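Local coordinates for protein FAD-binding oxidoreductase (Gulosibacter chungangensis, PDB 7PBG) that oxidises 4-ethylphenol by dehydrogenation, giving 4-vinylphenol, with a covalently bound FAD cofactor, at residues 24-29 and 64-69; 39-44 and 104-109; 51-56 and 479-484; 114-117 and 122-125. All blocks are in the same frame, centred on the assembly; numbering follows the deposited sequence.

Contact 1 of 4, residues 24-29 and 64-69; sequences ETIGSE and TEDVQV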
loop_
_atom_site.group_PDB
_atom_site.type_symbol
_atom_site.label_atom_id
_atom_site.label_comp_id
_atom_site.label_asym_id
_atom_site.label_seq_id
_atom_site.Cartn_x
_atom_site.Cartn_y
_atom_site.Cartn_z
ATOM N N GLU A 24 -3.703 -12.086 38.394
ATOM C CA GLU A 24 -2.793 -11.360 39.318
ATOM C C GLU A 24 -2.281 -10.097 38.610
ATOM O O GLU A 24 -2.256 -9.037 39.268
ATOM C CB GLU A 24 -1.636 -12.230 39.828
ATOM N N THR A 25 -1.950 -10.179 37.311
ATOM C CA THR A 25 -1.242 -9.094 36.576
ATOM C C THR A 25 -2.216 -8.076 35.965
ATOM O O THR A 25 -1.834 -6.899 35.876
ATOM C CB THR A 25 -0.315 -9.704 35.517
ATOM O OG1 THR A 25 -1.068 -10.498 34.603
ATOM C CG2 THR A 25 0.791 -10.553 36.124
ATOM N N ILE A 26 -3.361 -8.520 35.467
ATOM C CA ILE A 26 -4.358 -7.700 34.699
ATOM C C ILE A 26 -5.475 -7.272 35.654
ATOM O O ILE A 26 -6.024 -6.162 35.493
ATOM C CB ILE A 26 -4.902 -8.531 33.519
ATOM C CG1 ILE A 26 -3.745 -9.120 32.723
ATOM C CG2 ILE A 26 -5.852 -7.742 32.628
ATOM C CD1 ILE A 26 -2.764 -8.044 32.302
ATOM N N GLY A 27 -5.797 -8.121 36.629
ATOM C CA GLY A 27 -6.955 -7.884 37.516
ATOM C C GLY A 27 -7.997 -8.964 37.284
ATOM O O GLY A 27 -8.411 -9.164 36.126
ATOM N N SER A 28 -8.421 -9.673 38.339
ATOM C CA SER A 28 -9.395 -10.793 38.235
ATOM C C SER A 28 -10.698 -10.330 37.556
ATOM O O SER A 28 -11.271 -11.119 36.805
ATOM C CB SER A 28 -9.649 -11.423 39.579
ATOM O OG SER A 28 -10.234 -10.463 40.431
ATOM N N GLU A 29 -11.134 -9.079 37.745
ATOM C CA GLU A 29 -12.392 -8.578 37.123
ATOM C C GLU A 29 -12.268 -8.500 35.587
ATOM O O GLU A 29 -13.318 -8.318 34.934
ATOM C CB GLU A 29 -12.823 -7.224 37.682
ATOM C CG GLU A 29 -11.823 -6.097 37.453
ATOM C CD GLU A 29 -10.879 -5.733 38.601
ATOM O OE1 GLU A 29 -10.081 -6.617 39.072
ATOM O OE2 GLU A 29 -10.934 -4.563 39.031
ATOM N N THR A 64 -1.598 -1.258 26.356
ATOM C CA THR A 64 -0.523 -1.984 25.644
ATOM C C THR A 64 0.263 -2.838 26.675
ATOM O O THR A 64 0.574 -4.015 26.379
ATOM C CB THR A 64 0.395 -0.998 24.933
ATOM O OG1 THR A 64 -0.441 -0.234 24.046
ATOM C CG2 THR A 64 1.480 -1.727 24.149
ATOM N N GLU A 65 0.579 -2.273 27.847
ATOM C CA GLU A 65 1.374 -3.036 28.846
ATOM C C GLU A 65 0.627 -4.323 29.227
ATOM O O GLU A 65 1.282 -5.388 29.394
ATOM C CB GLU A 65 1.662 -2.178 30.076
ATOM C CG GLU A 65 2.593 -2.873 31.053
ATOM C CD GLU A 65 3.085 -1.990 32.193
ATOM O OE1 GLU A 65 2.730 -0.790 32.218
ATOM O OE2 GLU A 65 3.840 -2.498 33.040
ATOM N N ASP A 66 -0.677 -4.229 29.459
ATOM C CA ASP A 66 -1.506 -5.418 29.810
ATOM C C ASP A 66 -1.343 -6.439 28.676
ATOM O O ASP A 66 -1.107 -7.611 28.928
ATOM C CB ASP A 66 -2.981 -5.099 29.989
ATOM C CG ASP A 66 -3.333 -4.448 31.319
ATOM O OD1 ASP A 66 -2.419 -4.212 32.138
ATOM O OD2 ASP A 66 -4.527 -4.211 31.530
ATOM N N VAL A 67 -1.537 -6.015 27.441
ATOM C CA VAL A 67 -1.329 -6.935 26.276
ATOM C C VAL A 67 0.057 -7.590 26.353
ATOM O O VAL A 67 0.171 -8.838 26.161
ATOM C CB VAL A 67 -1.581 -6.224 24.932
ATOM C CG1 VAL A 67 -1.301 -7.172 23.777
ATOM C CG2 VAL A 67 -2.993 -5.738 24.848
ATOM N N GLN A 68 1.118 -6.826 26.611
ATOM C CA GLN A 68 2.486 -7.407 26.669
ATOM C C GLN A 68 2.551 -8.510 27.734
ATOM O O GLN A 68 3.152 -9.547 27.475
ATOM C CB GLN A 68 3.545 -6.365 26.990
ATOM C CG GLN A 68 3.566 -5.232 25.986
ATOM C CD GLN A 68 4.607 -4.225 26.394
ATOM O OE1 GLN A 68 4.273 -3.218 27.023
ATOM N NE2 GLN A 68 5.872 -4.544 26.124
ATOM N N VAL A 69 2.045 -8.237 28.927
ATOM C CA VAL A 69 2.171 -9.194 30.057
ATOM C C VAL A 69 1.330 -10.416 29.739
ATOM O O VAL A 69 1.796 -11.532 30.037
ATOM C CB VAL A 69 1.842 -8.598 31.443
ATOM C CG1 VAL A 69 0.455 -8.065 31.560
ATOM C CG2 VAL A 69 2.094 -9.608 32.568
HETATM O O HOH W 1 -6.078 -4.111 33.706
#
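Ile26 and Val69 run antiparallel, side by side. Ile26 CD1 lies 3.3 Å from Val69 CG1, a close fit for two methyl groups. Val69 CG1 sits between its own backbone N and carbonyl carbon (chi1 60°), and this turns CG1 to Ile26 and CG2 to Thr25. Val69 CG2 approaches Thr25 CB at 3.8 Å, with the two side chains set at a slant. The Thr25 hydroxyl turns back to its own helix and bonds to Glu21 O. Helix 64-77 is the crossover helix of a beta-alpha-beta unit in the FAD-binding fold, linking parallel strands 57-59 and 81-84. The C-terminal end of helix 12-26 packs on its first turns, and Gly27 leaves the helix with positive phi. Replacing Val69 by an alanine would probably open a gap beside Ile26 CD1 and leave Thr25 without its methyl partner. The same CD1 of Ile26 also rests 3.8 Å from Asp66 CB. Asp66 OD2 accepts a bond from Gly62 N. It also takes one from a water, 2.7 Å away, which donates its other hydrogen to Ile26 O.

Contact 2 of 4, residues 39-44 and 104-109; sequences SEYDDK and LLHLGK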
loop_
_atom_site.group_PDB
_atom_site.type_symbol
_atom_site.label_atom_id
_atom_site.label_comp_id
_atom_site.label_asym_id
_atom_site.label_seq_id
_atom_site.Cartn_x
_atom_site.Cartn_y
_atom_site.Cartn_z
ATOM N N SER A 39 -19.338 -17.216 26.338
ATOM C CA SER A 39 -20.224 -17.674 25.243
ATOM C C SER A 39 -20.633 -16.488 24.379
ATOM O O SER A 39 -20.947 -16.718 23.203
ATOM C CB SER A 39 -21.447 -18.440 25.760
ATOM O OG SER A 39 -22.239 -17.634 26.602
ATOM N N GLU A 40 -20.634 -15.291 24.954
ATOM C CA GLU A 40 -20.852 -14.020 24.215
ATOM C C GLU A 40 -19.874 -13.946 23.023
ATOM O O GLU A 40 -20.170 -13.217 22.051
ATOM C CB GLU A 40 -20.647 -12.848 25.163
ATOM C CG GLU A 40 -20.982 -11.494 24.573
ATOM C CD GLU A 40 -21.098 -10.387 25.620
ATOM O OE1 GLU A 40 -21.717 -10.637 26.691
ATOM O OE2 GLU A 40 -20.566 -9.278 25.381
ATOM N N TYR A 41 -18.718 -14.582 23.141
ATOM C CA TYR A 41 -17.592 -14.429 22.171
ATOM C C TYR A 41 -17.575 -15.624 21.220
ATOM O O TYR A 41 -16.675 -15.687 20.374
ATOM C CB TYR A 41 -16.259 -14.192 22.898
ATOM C CG TYR A 41 -16.181 -12.851 23.561
ATOM C CD1 TYR A 41 -15.763 -11.728 22.872
ATOM C CD2 TYR A 41 -16.662 -12.685 24.854
ATOM C CE1 TYR A 41 -15.686 -10.488 23.488
ATOM C CE2 TYR A 41 -16.601 -11.456 25.476
ATOM C CZ TYR A 41 -16.123 -10.350 24.793
ATOM O OH TYR A 41 -16.088 -9.126 25.412
ATOM N N ASP A 42 -18.486 -16.589 21.363
ATOM C CA ASP A 42 -18.662 -17.629 20.317
ATOM C C ASP A 42 -19.223 -16.972 19.035
ATOM O O ASP A 42 -19.877 -15.928 19.099
ATOM C CB ASP A 42 -19.612 -18.729 20.795
ATOM C CG ASP A 42 -19.090 -19.522 21.987
ATOM O OD1 ASP A 42 -17.856 -19.448 22.276
ATOM O OD2 ASP A 42 -19.932 -20.230 22.598
ATOM N N ASP A 43 -18.947 -17.569 17.877
ATOM C CA ASP A 43 -19.374 -17.012 16.583
ATOM C C ASP A 43 -20.891 -16.830 16.619
ATOM O O ASP A 43 -21.608 -17.825 16.892
ATOM C CB ASP A 43 -18.940 -17.972 15.466
ATOM C CG ASP A 43 -19.114 -17.490 14.048
ATOM O OD1 ASP A 43 -19.719 -16.381 13.871
ATOM O OD2 ASP A 43 -18.591 -18.226 13.106
ATOM N N LYS A 44 -21.385 -15.637 16.261
ATOM C CA LYS A 44 -22.841 -15.405 16.156
ATOM C C LYS A 44 -23.445 -16.191 14.992
ATOM O O LYS A 44 -24.650 -16.548 15.079
ATOM C CB LYS A 44 -23.152 -13.919 15.999
ATOM C CG LYS A 44 -22.642 -13.025 17.110
ATOM C CD LYS A 44 -23.100 -13.430 18.480
ATOM C CE LYS A 44 -22.833 -12.373 19.540
ATOM N NZ LYS A 44 -23.029 -12.941 20.895
ATOM N N LEU A 104 -9.301 -15.603 24.471
ATOM C CA LEU A 104 -9.641 -14.440 23.606
ATOM C C LEU A 104 -9.209 -13.149 24.294
ATOM O O LEU A 104 -9.404 -13.017 25.565
ATOM C CB LEU A 104 -11.132 -14.467 23.345
ATOM C CG LEU A 104 -11.695 -15.833 22.928
ATOM C CD1 LEU A 104 -13.157 -15.688 22.581
ATOM C CD2 LEU A 104 -10.941 -16.402 21.747
ATOM N N LEU A 105 -8.622 -12.231 23.516
ATOM C CA LEU A 105 -8.303 -10.877 24.016
ATOM C C LEU A 105 -9.260 -9.923 23.311
ATOM O O LEU A 105 -9.030 -9.638 22.172
ATOM C CB LEU A 105 -6.851 -10.483 23.726
ATOM C CG LEU A 105 -5.795 -11.055 24.657
ATOM C CD1 LEU A 105 -5.943 -12.548 24.871
ATOM C CD2 LEU A 105 -4.393 -10.680 24.188
ATOM N N HIS A 106 -10.272 -9.413 24.007
ATOM C CA HIS A 106 -11.138 -8.356 23.448
ATOM C C HIS A 106 -10.547 -6.997 23.841
ATOM O O HIS A 106 -10.907 -6.458 24.888
ATOM C CB HIS A 106 -12.568 -8.586 23.887
ATOM C CG HIS A 106 -13.501 -7.567 23.356
ATOM N ND1 HIS A 106 -14.712 -7.351 23.906
ATOM C CD2 HIS A 106 -13.335 -6.656 22.388
ATOM C CE1 HIS A 106 -15.302 -6.347 23.269
ATOM N NE2 HIS A 106 -14.485 -5.918 22.325
ATOM N N LEU A 107 -9.694 -6.465 22.978
ATOM C CA LEU A 107 -8.966 -5.218 23.227
ATOM C C LEU A 107 -9.936 -4.052 23.329
ATOM O O LEU A 107 -9.664 -3.156 24.108
ATOM C CB LEU A 107 -7.911 -4.981 22.144
ATOM C CG LEU A 107 -6.542 -5.576 22.485
ATOM C CD1 LEU A 107 -6.524 -7.066 22.305
ATOM C CD2 LEU A 107 -5.436 -4.895 21.703
ATOM N N GLY A 108 -10.979 -4.052 22.494
ATOM C CA GLY A 108 -11.807 -2.863 22.318
ATOM C C GLY A 108 -12.705 -2.608 23.524
ATOM O O GLY A 108 -13.233 -1.502 23.615
ATOM N N LYS A 109 -12.920 -3.578 24.405
ATOM C CA LYS A 109 -13.811 -3.384 25.580
ATOM C C LYS A 109 -13.303 -2.155 26.353
ATOM O O LYS A 109 -14.141 -1.277 26.688
ATOM C CB LYS A 109 -13.837 -4.668 26.424
ATOM C CG LYS A 109 -14.617 -4.587 27.739
ATOM C CD LYS A 109 -15.938 -5.267 27.791
ATOM C CE LYS A 109 -16.783 -4.807 28.969
ATOM N NZ LYS A 109 -16.582 -5.669 30.153
#
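Tyr41 reaches His106 with its hydroxyl and Leu104 with its CB. The contact lays a loop that follows helix 35-39 against strand 103-106, a parallel strand of the FAD-binding fold that lies between strands 57-59 and 81-84. All three residues are buried, and this is the tight part. Tyr41 OH and His106 ND1 share a hydrogen bond of 2.7 Å, and the proton may sit on either atom. ND1 lies at the edge of the tyrosine ring, near its plane. The two rings are oblique, their planes 63° apart. His106 CG is anti to its backbone N (chi1 -180°), which carries the imidazole out from the strand to the hydroxyl. Trp60 NE1 also bonds to Tyr41 OH, so two partners fix the hydroxyl. Leu104 CD1 packs 3.5 Å from Tyr41 CB. The cofactor site is near: the side chain of Leu104 is about 4 Å from that of His82, which binds FAD. Lys109 N lies 3.5 Å above one face of the His106 ring, toward its rim. The outer part is looser. Glu40 and Lys44 are exposed, and Glu40 OE2 stays 6.3 Å from His106 ND1. A type I turn from Ser39 to Asp42 shapes the loop here. Lys44 NZ donates to Glu40 O at 3.1 Å, tilted 32° from the carbonyl plane.

Contact 3 of 4, residues 51-56 and 479-484; sequences DEFKGS and HNVLAD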
loop_
_atom_site.group_PDB
_atom_site.type_symbol
_atom_site.label_atom_id
_atom_site.label_comp_id
_atom_site.label_asym_id
_atom_site.label_seq_id
_atom_site.Cartn_x
_atom_site.Cartn_y
_atom_site.Cartn_z
ATOM N N ASP A 51 -17.794 -27.982 19.655
ATOM C CA ASP A 51 -16.848 -27.100 20.378
ATOM C C ASP A 51 -15.799 -26.516 19.411
ATOM O O ASP A 51 -14.890 -25.843 19.920
ATOM C CB ASP A 51 -16.266 -27.842 21.578
ATOM C CG ASP A 51 -17.184 -27.728 22.784
ATOM O OD1 ASP A 51 -18.212 -27.010 22.686
ATOM O OD2 ASP A 51 -16.860 -28.337 23.809
ATOM N N GLU A 52 -15.972 -26.681 18.090
ATOM C CA GLU A 52 -15.122 -25.993 17.077
ATOM C C GLU A 52 -15.179 -24.480 17.298
ATOM O O GLU A 52 -16.321 -23.953 17.510
ATOM C CB GLU A 52 -15.555 -26.311 15.647
ATOM C CG GLU A 52 -15.641 -27.795 15.378
ATOM C CD GLU A 52 -17.039 -28.397 15.475
ATOM O OE1 GLU A 52 -17.880 -27.932 16.295
ATOM O OE2 GLU A 52 -17.299 -29.316 14.707
ATOM N N PHE A 53 -14.014 -23.825 17.338
ATOM C CA PHE A 53 -13.901 -22.349 17.320
ATOM C C PHE A 53 -14.486 -21.796 18.630
ATOM O O PHE A 53 -14.883 -20.640 18.651
ATOM C CB PHE A 53 -14.626 -21.754 16.108
ATOM C CG PHE A 53 -14.282 -22.447 14.801
ATOM C CD1 PHE A 53 -12.971 -22.493 14.366
ATOM C CD2 PHE A 53 -15.246 -23.089 14.045
ATOM C CE1 PHE A 53 -12.631 -23.149 13.191
ATOM C CE2 PHE A 53 -14.906 -23.764 12.878
ATOM C CZ PHE A 53 -13.595 -23.820 12.464
ATOM N N LYS A 54 -14.505 -22.574 19.703
ATOM C CA LYS A 54 -15.025 -22.064 21.008
ATOM C C LYS A 54 -13.848 -21.706 21.911
ATOM O O LYS A 54 -13.109 -22.634 22.361
ATOM C CB LYS A 54 -16.005 -23.044 21.666
ATOM C CG LYS A 54 -17.214 -23.403 20.810
ATOM C CD LYS A 54 -18.381 -22.542 20.970
ATOM C CE LYS A 54 -19.548 -22.964 20.096
ATOM N NZ LYS A 54 -20.324 -24.068 20.714
ATOM N N GLY A 55 -13.734 -20.423 22.285
ATOM C CA GLY A 55 -12.657 -19.976 23.182
ATOM C C GLY A 55 -12.889 -20.457 24.614
ATOM O O GLY A 55 -14.046 -20.824 24.960
ATOM N N SER A 56 -11.838 -20.425 25.430
ATOM C CA SER A 56 -11.808 -20.948 26.818
ATOM C C SER A 56 -12.086 -19.833 27.801
ATOM O O SER A 56 -12.528 -20.117 28.938
ATOM C CB SER A 56 -10.492 -21.555 27.144
ATOM O OG SER A 56 -9.429 -20.627 26.873
ATOM N N HIS A 479 -13.990 -17.039 6.326
ATOM C CA HIS A 479 -14.333 -17.594 7.640
ATOM C C HIS A 479 -13.234 -18.551 8.116
ATOM O O HIS A 479 -12.633 -19.307 7.276
ATOM C CB HIS A 479 -15.707 -18.264 7.557
ATOM C CG HIS A 479 -16.321 -18.589 8.873
ATOM N ND1 HIS A 479 -15.885 -19.627 9.703
ATOM C CD2 HIS A 479 -17.374 -18.029 9.505
ATOM C CE1 HIS A 479 -16.666 -19.671 10.801
ATOM N NE2 HIS A 479 -17.621 -18.721 10.677
ATOM N N ASN A 480 -12.992 -18.542 9.415
ATOM C CA ASN A 480 -12.145 -19.545 10.122
ATOM C C ASN A 480 -12.298 -20.936 9.492
ATOM O O ASN A 480 -11.265 -21.586 9.204
ATOM C CB ASN A 480 -12.519 -19.701 11.592
ATOM C CG ASN A 480 -12.348 -18.442 12.405
ATOM O OD1 ASN A 480 -11.824 -17.432 11.902
ATOM N ND2 ASN A 480 -12.741 -18.504 13.669
ATOM N N VAL A 481 -13.527 -21.423 9.299
ATOM C CA VAL A 481 -13.728 -22.854 8.912
ATOM C C VAL A 481 -13.255 -23.079 7.482
ATOM O O VAL A 481 -13.013 -24.217 7.103
ATOM C CB VAL A 481 -15.191 -23.266 9.130
ATOM C CG1 VAL A 481 -16.118 -22.631 8.097
ATOM C CG2 VAL A 481 -15.332 -24.771 9.167
ATOM N N LEU A 482 -13.183 -22.022 6.670
ATOM C CA LEU A 482 -12.788 -22.095 5.232
ATOM C C LEU A 482 -11.292 -21.867 5.016
ATOM O O LEU A 482 -10.821 -22.039 3.848
ATOM C CB LEU A 482 -13.535 -21.022 4.435
ATOM C CG LEU A 482 -15.051 -21.114 4.417
ATOM C CD1 LEU A 482 -15.651 -19.915 3.651
ATOM C CD2 LEU A 482 -15.551 -22.460 3.875
ATOM N N ALA A 483 -10.556 -21.442 6.046
ATOM C CA ALA A 483 -9.168 -20.916 5.912
ATOM C C ALA A 483 -8.285 -21.941 5.190
ATOM O O ALA A 483 -7.591 -21.602 4.267
ATOM C CB ALA A 483 -8.617 -20.592 7.271
ATOM N N ASP A 484 -8.332 -23.194 5.600
ATOM C CA ASP A 484 -7.363 -24.150 5.030
ATOM C C ASP A 484 -7.710 -24.388 3.569
ATOM O O ASP A 484 -6.779 -24.512 2.696
ATOM C CB ASP A 484 -7.338 -25.466 5.807
ATOM C CG ASP A 484 -6.421 -25.433 7.018
ATOM O OD1 ASP A 484 -5.542 -24.523 7.121
ATOM O OD2 ASP A 484 -6.587 -26.321 7.863
#
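Phe53 lays one face of its ring over Asn480 CB. The carbon is 4.2 Å from the ring centroid and 28° off the normal, a CH-pi contact. The closest ring atom to it is Phe53 CE1, at 3.8 Å. Phe53 CZ meets Val481 CB at 3.7 Å, the two side chains crossing at about a right angle. The asparagine amide runs past the ring, its plane turned 57° from it. The amide N of Asn480, ND2, is bonded to Ser96 O. That bond holds the amide on the Ser96 side, while the backbone sets CB under the ring. One step further out, Val481 N donates to His479 ND1 at 3.0 Å. The bond is almost straight, 178°, and in the imidazole plane. Leu482 N closes the turn onto His479 O at 2.8 Å. On the other segment, Phe53 is the third residue of a type II turn from Asp51 to Lys54, where its positive phi fits the position, and its side chain points to 479-484. The contact joins the loop before strand 57-59 to the C-terminal part of this FAD-linked oxidase, at the approach to helix 483-489. The Asn480 side chain is about 6 Å from the bound FAD. No hydrogen bond crosses between the two segments. The contact itself is therefore apolar and CH-pi in kind, while polar bonds to Ser96 and within 479-482 probably hold its partners in place.

Contact 4 of 4, residues 114-117 and 122-125; sequences VLEI and AYAV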
loop_
_atom_site.group_PDB
_atom_site.type_symbol
_atom_site.label_atom_id
_atom_site.label_comp_id
_atom_site.label_asym_id
_atom_site.label_seq_id
_atom_site.Cartn_x
_atom_site.Cartn_y
_atom_site.Cartn_z
ATOM N N VAL A 114 -10.373 7.452 20.864
ATOM C CA VAL A 114 -9.794 8.261 19.778
ATOM C C VAL A 114 -8.718 9.146 20.406
ATOM O O VAL A 114 -9.063 9.926 21.375
ATOM C CB VAL A 114 -10.888 9.096 19.099
ATOM C CG1 VAL A 114 -10.285 10.036 18.086
ATOM C CG2 VAL A 114 -11.984 8.208 18.528
ATOM N N LEU A 115 -7.491 9.072 19.917
ATOM C CA LEU A 115 -6.343 9.770 20.549
ATOM C C LEU A 115 -6.006 11.069 19.843
ATOM O O LEU A 115 -5.308 11.889 20.444
ATOM C CB LEU A 115 -5.145 8.837 20.603
ATOM C CG LEU A 115 -5.408 7.615 21.459
ATOM C CD1 LEU A 115 -4.258 6.692 21.382
ATOM C CD2 LEU A 115 -5.670 7.978 22.914
ATOM N N GLU A 116 -6.431 11.229 18.597
ATOM C CA GLU A 116 -6.060 12.415 17.808
ATOM C C GLU A 116 -7.061 12.523 16.668
ATOM O O GLU A 116 -7.329 11.523 16.009
ATOM C CB GLU A 116 -4.626 12.342 17.304
ATOM C CG GLU A 116 -4.192 13.595 16.547
ATOM C CD GLU A 116 -2.715 13.683 16.207
ATOM O OE1 GLU A 116 -2.025 12.693 16.419
ATOM O OE2 GLU A 116 -2.268 14.778 15.747
ATOM N N ILE A 117 -7.427 13.747 16.354
ATOM C CA ILE A 117 -8.116 14.131 15.097
ATOM C C ILE A 117 -7.366 15.356 14.579
ATOM O O ILE A 117 -7.559 16.476 15.065
ATOM C CB ILE A 117 -9.591 14.403 15.312
ATOM C CG1 ILE A 117 -10.317 13.187 15.893
ATOM C CG2 ILE A 117 -10.249 14.898 14.035
ATOM C CD1 ILE A 117 -11.639 13.578 16.475
ATOM N N ALA A 122 -5.232 15.849 8.183
ATOM C CA ALA A 122 -6.381 14.977 7.817
ATOM C C ALA A 122 -6.147 13.530 8.212
ATOM O O ALA A 122 -6.071 12.649 7.312
ATOM C CB ALA A 122 -6.651 15.043 6.357
ATOM N N TYR A 123 -5.920 13.276 9.482
ATOM C CA TYR A 123 -5.863 11.881 9.987
ATOM C C TYR A 123 -6.454 11.787 11.389
ATOM O O TYR A 123 -6.521 12.768 12.094
ATOM C CB TYR A 123 -4.464 11.307 9.921
ATOM C CG TYR A 123 -3.472 11.877 10.893
ATOM C CD1 TYR A 123 -3.338 11.380 12.176
ATOM C CD2 TYR A 123 -2.678 12.950 10.554
ATOM C CE1 TYR A 123 -2.422 11.903 13.087
ATOM C CE2 TYR A 123 -1.740 13.460 11.426
ATOM C CZ TYR A 123 -1.605 12.946 12.706
ATOM O OH TYR A 123 -0.691 13.471 13.587
ATOM N N ALA A 124 -6.769 10.563 11.798
ATOM C CA ALA A 124 -7.166 10.277 13.176
ATOM C C ALA A 124 -6.292 9.135 13.663
ATOM O O ALA A 124 -5.666 8.434 12.841
ATOM C CB ALA A 124 -8.634 9.931 13.242
ATOM N N VAL A 125 -6.213 9.019 14.956
ATOM C CA VAL A 125 -5.491 7.916 15.639
ATOM C C VAL A 125 -6.479 7.193 16.538
ATOM O O VAL A 125 -7.167 7.870 17.387
ATOM C CB VAL A 125 -4.252 8.400 16.410
ATOM C CG1 VAL A 125 -3.541 7.253 17.137
ATOM C CG2 VAL A 125 -3.320 9.169 15.496
#
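A beta hairpin of strands 114-118 and 123-126 holds this contact, and its turn carries a G1 beta bulge in which Ala122 and Tyr123 both face Asn118. Leu115 N donates to Val125 O at 2.8 Å, and Val125 N donates to Glu116 O at 2.9 Å. The first bond comes from Leu115 and not from Glu116, and Leu115 has nearly helical backbone angles. This is consistent with a classic bulge opposite Val125. Ile117 and Ala124 form the next pair, a non-hydrogen-bonded one, with CA atoms 4.4 Å apart. Glu116 and Val125 share the other face, where Glu116 CB lies 3.9 Å from Val125 CG2. A trans first torsion (chi1 -177°) and an extended chain bring the Glu116 carboxylate to the tyrosine. Glu116 OE2 is 3.0 Å from Tyr123 OH, with carboxylate and ring planes 67° apart. Glu116 OE2 also accepts a bond from Asn118 ND2. With an alanine here, Asn118 ND2 would probably lose its acceptor and the hydroxyl end of Tyr123 its carboxylate neighbour. At the turn, Ala122 O bonds to Arg436 NE of the second subunit. On the face of Ile117 and Ala124, helix 132-142 packs through Leu135 and Ala138. Strand 226-237 pairs with 123-126 and continues the sheet.

Contacts 1, 2 and 3 form a connected row. Contacts 1 and 2, with centres 17 Å apart, meet where Val67 CG2 packs on Leu107 CD2 at 4.1 Å. Contacts 2 and 3, with centres 13 Å apart, meet at a probable hydrogen bond of 2.7 Å between Asp43 OD2 and His479 NE2. The segments of these three contacts alternate along the chain. Contacts 2 and 3 lie near the cofactor: the side chains of His106 and Asn480 are about 7 and 6 Å from FAD. In contacts 1 and 4 the side chains of Asp66 and Leu115 are each about 13 Å from it. Contact 4 touches none of the others, and its centre is 34 Å from that of contact 3.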